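PDB 4F06: extracellular ligand-binding receptor from Rhodopseudomonas palustris, which probably serves as the solute-binding protein of an ABC transporter that takes up lignin-derived benzoates, and binds p-hydroxybenzoic acid. Local coordinates for residues 219-224 and 247-252; 232-237 and 343-348; 255-260 and 279-284. One frame throughout, in Å; residues are numbered along the deposited sequence.

Contact 1. Residues 219-224 and 247-252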
# COMPACT_ATOMS: atom_id res chain seq x y z
N GLY A 219 9.51 -16.64 20.78
CA GLY A 219 9.75 -18.06 20.47
C GLY A 219 8.73 -18.68 19.57
O GLY A 219 8.82 -19.87 19.30
N LEU A 220 7.73 -17.93 19.08
CA LEU A 220 6.69 -18.57 18.27
C LEU A 220 7.24 -19.10 16.96
O LEU A 220 6.87 -20.18 16.51
CB LEU A 220 5.52 -17.61 18.01
CG LEU A 220 4.57 -17.43 19.20
CD1 LEU A 220 5.21 -16.64 20.35
CD2 LEU A 220 3.29 -16.76 18.75
N LYS A 221 8.14 -18.33 16.33
CA LYS A 221 8.70 -18.71 15.05
C LYS A 221 9.49 -20.03 15.22
O LYS A 221 9.33 -20.97 14.41
CB LYS A 221 9.59 -17.58 14.53
CG LYS A 221 10.03 -17.82 13.08
CD LYS A 221 10.86 -16.61 12.59
CE LYS A 221 11.12 -16.55 11.09
NZ LYS A 221 11.81 -17.81 10.73
N ALA A 222 10.35 -20.10 16.24
CA ALA A 222 11.14 -21.32 16.46
C ALA A 222 10.27 -22.48 16.93
O ALA A 222 10.68 -23.63 16.77
CB ALA A 222 12.22 -21.03 17.47
N GLY A 223 9.08 -22.19 17.45
CA GLY A 223 8.12 -23.17 17.93
C GLY A 223 7.25 -23.69 16.78
O GLY A 223 6.38 -24.51 17.01
N GLY A 224 7.51 -23.25 15.55
CA GLY A 224 6.84 -23.80 14.36
C GLY A 224 5.50 -23.13 14.05
O GLY A 224 4.74 -23.64 13.22
N LEU A 247 14.34 -14.47 8.36
CA LEU A 247 14.36 -15.38 7.22
C LEU A 247 13.19 -16.34 7.31
O LEU A 247 12.88 -16.92 8.35
CB LEU A 247 15.66 -16.23 7.15
CG LEU A 247 16.89 -15.42 6.74
CD1 LEU A 247 18.17 -16.22 7.01
CD2 LEU A 247 16.84 -15.01 5.25
N GLY A 248 12.54 -16.55 6.16
CA GLY A 248 11.45 -17.49 6.06
C GLY A 248 10.08 -16.92 6.25
O GLY A 248 9.10 -17.60 5.92
N ILE A 249 9.95 -15.67 6.71
CA ILE A 249 8.60 -15.11 6.89
C ILE A 249 7.96 -14.97 5.49
O ILE A 249 8.57 -14.44 4.56
CB ILE A 249 8.66 -13.74 7.59
CG1 ILE A 249 9.07 -13.96 9.08
CG2 ILE A 249 7.30 -13.00 7.48
CD1 ILE A 249 9.44 -12.66 9.80
N LEU A 250 6.71 -15.40 5.38
CA LEU A 250 5.94 -15.36 4.15
C LEU A 250 5.04 -14.13 4.12
O LEU A 250 4.43 -13.75 5.15
CB LEU A 250 5.06 -16.61 4.02
CG LEU A 250 5.84 -17.92 3.97
CD1 LEU A 250 4.90 -19.11 4.07
CD2 LEU A 250 6.69 -18.00 2.70
N SER A 251 4.88 -13.53 2.94
CA SER A 251 3.94 -12.43 2.78
C SER A 251 3.39 -12.41 1.39
O SER A 251 4.07 -12.83 0.44
CB SER A 251 4.61 -11.09 3.12
OG SER A 251 5.68 -10.80 2.23
N THR A 252 2.20 -11.83 1.21
CA THR A 252 1.66 -11.57 -0.11
C THR A 252 1.63 -10.06 -0.33
O THR A 252 1.23 -9.29 0.54
CB THR A 252 0.28 -12.21 -0.31
OG1 THR A 252 -0.54 -11.82 0.80
CG2 THR A 252 0.41 -13.73 -0.41
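Lys221 reaches across to Leu247 and Ile249, tying the loop after helix 206-217 to the entry of strand 250-253. Both segments belong to one alpha/beta lobe of the periplasmic binding protein fold, in which strands 226-230 and 250-253 run parallel as neighbours. Gly219 ends the helix in a Schellman motif, and a type I turn from Lys221 to Gly224 follows. The Lys221 CB points toward the other segment, and CG lies anti to the backbone N (chi1 -170°), which carries the chain toward Leu247 and Ile249. Its chain stays extended through CG and CD, and Tyr215 and Ile216 of helix 206-217 touch the residue. CE lies 3.3 Å from Leu247 O and 3.9 Å from Ile249 CG1, the lysine and isoleucine side chains crossing at about a right angle. Ile249 in turn touches Val212 and Leu227. Only at the last torsion does the lysine bend (chi4 -58°), turning the ammonium toward the backbone of Leu247. There NZ donates a hydrogen bond of 2.8 Å to Leu247 O, nearly in line with the carbonyl, the C=O...NZ angle being 168°.

Contact 2. Residues 232-237 and 343-348. With PHB (p-hydroxybenzoic acid), chain B.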
# COMPACT_ATOMS: atom_id res chain seq x y z
N ASP A 232 2.81 -5.36 3.98
CA ASP A 232 2.92 -4.24 4.92
C ASP A 232 3.81 -4.58 6.09
O ASP A 232 4.41 -3.68 6.69
CB ASP A 232 1.51 -3.92 5.44
CG ASP A 232 0.56 -3.69 4.29
OD1 ASP A 232 0.55 -2.59 3.72
OD2 ASP A 232 -0.12 -4.67 3.90
N VAL A 233 3.86 -5.85 6.45
CA VAL A 233 4.50 -6.27 7.69
C VAL A 233 6.01 -6.49 7.53
O VAL A 233 6.72 -6.56 8.54
CB VAL A 233 3.74 -7.50 8.24
CG1 VAL A 233 4.37 -8.01 9.54
CG2 VAL A 233 2.25 -7.18 8.44
N VAL A 234 6.50 -6.55 6.28
CA VAL A 234 7.90 -6.87 6.00
C VAL A 234 8.46 -5.94 4.94
O VAL A 234 9.24 -6.32 4.09
CB VAL A 234 8.10 -8.34 5.63
CG1 VAL A 234 7.92 -9.23 6.86
CG2 VAL A 234 7.14 -8.75 4.52
N THR A 235 8.15 -4.66 5.04
CA THR A 235 8.70 -3.70 4.08
C THR A 235 10.21 -3.70 4.10
O THR A 235 10.87 -3.86 5.14
CB THR A 235 8.15 -2.29 4.22
OG1 THR A 235 8.47 -1.76 5.49
CG2 THR A 235 6.62 -2.28 4.00
N GLU A 236 10.81 -3.52 2.91
CA GLU A 236 12.23 -3.75 2.73
C GLU A 236 13.11 -2.97 3.70
O GLU A 236 14.09 -3.53 4.19
CB GLU A 236 12.62 -3.55 1.25
CG GLU A 236 12.19 -4.72 0.37
CD GLU A 236 10.77 -4.59 -0.15
OE1 GLU A 236 9.97 -3.66 0.25
OE2 GLU A 236 10.41 -5.44 -0.99
N PRO A 237 12.82 -1.66 3.93
CA PRO A 237 13.76 -0.94 4.83
C PRO A 237 13.79 -1.45 6.25
O PRO A 237 14.75 -1.18 6.96
CB PRO A 237 13.25 0.50 4.77
CG PRO A 237 12.59 0.55 3.40
CD PRO A 237 11.87 -0.76 3.28
N ARG A 343 5.83 -13.98 -1.40
CA ARG A 343 7.27 -13.77 -1.19
C ARG A 343 7.68 -14.46 0.10
O ARG A 343 6.86 -14.73 0.98
CB ARG A 343 7.61 -12.28 -1.05
CG ARG A 343 7.00 -11.39 -2.16
CD ARG A 343 5.65 -10.78 -1.77
NE ARG A 343 5.74 -10.02 -0.51
CZ ARG A 343 6.28 -8.81 -0.40
NH1 ARG A 343 6.65 -8.09 -1.47
NH2 ARG A 343 6.49 -8.30 0.82
N GLU A 344 8.98 -14.70 0.19
CA GLU A 344 9.61 -15.19 1.42
C GLU A 344 10.81 -14.30 1.73
O GLU A 344 11.57 -13.96 0.79
CB GLU A 344 10.08 -16.65 1.23
CG GLU A 344 10.72 -17.26 2.46
CD GLU A 344 11.15 -18.71 2.20
OE1 GLU A 344 10.61 -19.32 1.29
OE2 GLU A 344 12.02 -19.20 2.89
N VAL A 345 11.03 -13.97 2.99
CA VAL A 345 12.26 -13.21 3.32
C VAL A 345 13.45 -14.14 3.11
O VAL A 345 13.46 -15.26 3.67
CB VAL A 345 12.22 -12.71 4.78
CG1 VAL A 345 13.52 -12.00 5.11
CG2 VAL A 345 11.01 -11.75 5.01
N GLU A 346 14.41 -13.69 2.29
CA GLU A 346 15.59 -14.48 1.94
C GLU A 346 16.80 -13.57 1.96
O GLU A 346 16.68 -12.38 1.85
CB GLU A 346 15.47 -15.05 0.50
CG GLU A 346 14.37 -16.07 0.35
CD GLU A 346 14.38 -16.74 -1.02
OE1 GLU A 346 15.30 -16.46 -1.87
OE2 GLU A 346 13.47 -17.58 -1.22
N LYS A 347 17.99 -14.17 2.05
CA LYS A 347 19.23 -13.45 1.93
C LYS A 347 19.80 -13.80 0.57
O LYS A 347 20.06 -14.98 0.29
CB LYS A 347 20.19 -13.79 3.06
CG LYS A 347 21.42 -12.84 3.04
CD LYS A 347 22.68 -13.37 3.70
CE LYS A 347 22.46 -14.01 5.04
NZ LYS A 347 23.81 -14.29 5.64
N VAL A 348 20.00 -12.77 -0.26
CA VAL A 348 20.53 -12.95 -1.62
C VAL A 348 21.66 -11.93 -1.82
O VAL A 348 21.46 -10.71 -1.62
CB VAL A 348 19.42 -12.73 -2.68
CG1 VAL A 348 20.01 -12.79 -4.08
CG2 VAL A 348 18.33 -13.79 -2.51
C1' PHB B . -4.17 2.23 5.64
O1' PHB B . -5.03 2.03 4.77
O2' PHB B . -4.39 2.95 6.67
C1 PHB B . -2.84 1.56 5.49
C2 PHB B . -2.74 0.37 4.74
C3 PHB B . -1.53 -0.28 4.65
C4 PHB B . -0.42 0.20 5.31
C5 PHB B . -0.51 1.36 6.05
C6 PHB B . -1.71 2.04 6.16
O4 PHB B . 0.77 -0.43 5.28
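Val234 meets both Arg343 and Val345, joining the loop after strand 226-230 to strand 336-348 in one lobe of the periplasmic binding protein fold. The apolar part is small: Val234 CG1 and Val345 CG2 approach to 4.4 Å, with Asn354 of strand 351-363 against both residues. The second kind of packing sets a methyl against a charged group. Val234 CG2 sits at the edge of the Arg343 guanidinium, near its plane, 3.8 Å from NH2. The arginine chain bends at chi2 and chi3, which puts NH2 beside the valine methyl. Its NE is hydrogen-bonded to Ser251 OG of strand 250-253. Glu236 brings an opposite charge close without touching: its OE2 stays 4.6 Å from Arg343 NH1, and hydrogen-bonds to Val257 N.

The third kind is hydrogen bonding at Asp232, which includes the ligand. With CG anti to the carbonyl carbon (chi1 -54°), the carboxylate reaches the ligand, and OD1 accepts a hydrogen bond of 2.7 Å from O4 of p-hydroxybenzoic acid. The group is held at both oxygens, OD1 also bonding Tyr253 OH and OD2 bonding Thr230 OG1. Replacing the carboxylate by the methyl of an alanine is likely to leave the ligand hydroxyl, Tyr253 and Thr230 each without this partner. With the phenol as donor and a carboxylate bonded at both oxygens as acceptor, the chemistry is consistent with recognition of the para-hydroxyl.

Contact 3. Residues 255-260 and 279-284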
# COMPACT_ATOMS: atom_id res chain seq x y z
N TYR A 255 4.06 -5.52 -4.63
CA TYR A 255 5.35 -4.97 -5.03
C TYR A 255 6.44 -5.48 -4.12
O TYR A 255 6.31 -5.44 -2.89
CB TYR A 255 5.36 -3.41 -5.02
CG TYR A 255 6.70 -2.84 -5.47
CD1 TYR A 255 7.14 -3.04 -6.79
CD2 TYR A 255 7.58 -2.20 -4.58
CE1 TYR A 255 8.38 -2.58 -7.21
CE2 TYR A 255 8.82 -1.71 -5.03
CZ TYR A 255 9.22 -1.95 -6.33
OH TYR A 255 10.46 -1.49 -6.73
N ALA A 256 7.57 -5.84 -4.74
CA ALA A 256 8.84 -6.10 -4.03
C ALA A 256 9.94 -5.31 -4.71
O ALA A 256 10.00 -5.28 -5.94
CB ALA A 256 9.21 -7.59 -4.00
N VAL A 257 10.83 -4.72 -3.93
CA VAL A 257 11.98 -4.00 -4.49
C VAL A 257 12.80 -4.96 -5.36
O VAL A 257 13.40 -4.55 -6.37
CB VAL A 257 12.82 -3.38 -3.38
CG1 VAL A 257 14.11 -2.76 -3.92
CG2 VAL A 257 11.99 -2.35 -2.64
N SER A 258 12.80 -6.24 -5.00
CA SER A 258 13.55 -7.27 -5.75
C SER A 258 12.83 -7.71 -7.03
O SER A 258 13.35 -8.59 -7.75
CB SER A 258 13.73 -8.49 -4.88
OG SER A 258 12.48 -9.14 -4.69
N HIS A 259 11.67 -7.14 -7.37
CA HIS A 259 10.95 -7.65 -8.55
C HIS A 259 11.85 -7.70 -9.78
O HIS A 259 12.47 -6.67 -10.15
CB HIS A 259 9.69 -6.80 -8.82
CG HIS A 259 8.87 -7.32 -9.95
ND1 HIS A 259 8.23 -8.53 -9.89
CD2 HIS A 259 8.57 -6.77 -11.19
CE1 HIS A 259 7.56 -8.74 -11.04
NE2 HIS A 259 7.76 -7.67 -11.84
N ASP A 260 11.87 -8.84 -10.47
CA ASP A 260 12.82 -9.03 -11.57
C ASP A 260 12.13 -8.70 -12.89
O ASP A 260 11.48 -9.58 -13.50
CB ASP A 260 13.31 -10.47 -11.52
CG ASP A 260 14.45 -10.72 -12.48
OD1 ASP A 260 14.74 -9.88 -13.38
OD2 ASP A 260 14.99 -11.87 -12.42
N ASP A 279 18.09 1.18 -0.08
CA ASP A 279 17.64 0.55 1.17
C ASP A 279 16.59 1.38 1.87
O ASP A 279 16.18 1.00 2.96
CB ASP A 279 18.80 0.27 2.12
CG ASP A 279 19.53 1.54 2.60
OD1 ASP A 279 19.07 2.68 2.41
OD2 ASP A 279 20.59 1.41 3.20
N GLU A 280 16.13 2.48 1.24
CA GLU A 280 15.01 3.24 1.79
C GLU A 280 13.77 3.07 0.97
O GLU A 280 12.72 3.61 1.32
CB GLU A 280 15.38 4.72 1.89
CG GLU A 280 16.55 4.96 2.85
CD GLU A 280 16.66 6.40 3.37
OE1 GLU A 280 16.12 7.35 2.73
OE2 GLU A 280 17.31 6.58 4.42
N VAL A 281 13.84 2.33 -0.15
CA VAL A 281 12.69 2.21 -1.06
C VAL A 281 11.60 1.28 -0.50
O VAL A 281 11.89 0.17 -0.06
CB VAL A 281 13.17 1.72 -2.45
CG1 VAL A 281 11.99 1.47 -3.37
CG2 VAL A 281 14.08 2.76 -3.05
N THR A 282 10.36 1.75 -0.55
CA THR A 282 9.17 1.05 -0.02
C THR A 282 8.07 1.03 -1.13
O THR A 282 8.19 1.76 -2.16
CB THR A 282 8.52 1.79 1.25
OG1 THR A 282 7.97 3.06 0.81
CG2 THR A 282 9.49 2.07 2.34
N MSE A 283 6.99 0.31 -0.85
CA MSE A 283 5.88 0.23 -1.81
C MSE A 283 5.25 1.57 -2.12
O MSE A 283 4.69 1.73 -3.23
CB MSE A 283 4.81 -0.73 -1.24
CG MSE A 283 3.90 -0.16 -0.13
SE MSE A 283 4.83 0.34 1.53
CE MSE A 283 3.27 0.48 2.66
N THR A 284 5.28 2.56 -1.22
CA THR A 284 4.63 3.85 -1.54
C THR A 284 5.35 4.57 -2.69
O THR A 284 4.73 5.38 -3.37
CB THR A 284 4.52 4.73 -0.32
OG1 THR A 284 5.80 4.89 0.32
CG2 THR A 284 3.52 4.15 0.71
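At the start of helix 283-301, beside the p-hydroxybenzoic acid pocket, Val281 and Met283 receive Val257 and Tyr255 from the loop after strand 250-253. Thr282 is the N-cap of this helix, and its OG1 accepts a weak bond from Thr284 N (3.4 Å, N-H...O angle 139°). The loop opposite has its own support: a type I turn from Ala256 to His259 is closed by His259 N donating to Ala256 O at 2.9 Å.

Two packing contacts carry the meeting, without a hydrogen bond between the segments. In the first, Val257 CG2 lies 3.9 Å from Val281 CG1, and the same methyl approaches Val281 O at 3.6 Å. The valines cross obliquely, and Leu268 and Leu271 of helix 262-273 border them, the former on Val257 and the latter on Val281. In the second, the Tyr255 ring comes to the helix backbone rather than to a side-chain end, its CD2 being 4.1 Å from Met283 CA. CG of Tyr255 is anti to the backbone N (chi1 -178°), carrying the ring toward the helix start, and its hydroxyl is bonded to Asn264 OD1, which would limit movement of its outer end.

Helix 283-301 is joined on another side to helix 19-36, where Thr284 OG1 bonds Phe21 O. The contact therefore bridges a loop leaving one sheet and a helix start packed beside the other lobe. Met283, a selenomethionine here, has CG between its backbone N and carbonyl carbon (chi1 78°), and the chain leads away from Tyr255 into the pocket, where its CE stands 3.7 Å from O4 of the ligand.

How the contacts relate
Contacts 1 and 2 share a sheet: strands 250-253 and 336-348 run antiparallel as neighbours, and probable backbone bonds connect them, Ser251 O to Arg343 N at 2.8 Å and Gly248 N to Val345 O at 3.0 Å. Their centres are about 12 Å apart. Contact 3 lies about 9 Å, centre to centre, from contact 2 and meets it through Arg343 NH1, which packs 3.0 Å from Tyr255 O, and through Pro237 packing on Val281 and Asp279. Contacts 1 and 3 are about 21 Å apart between centres and are linked by sequence alone. Contacts 2 and 3 each supply a residue to the p-hydroxybenzoic acid pocket, Asp232 and Met283, whereas contact 1 contributes none.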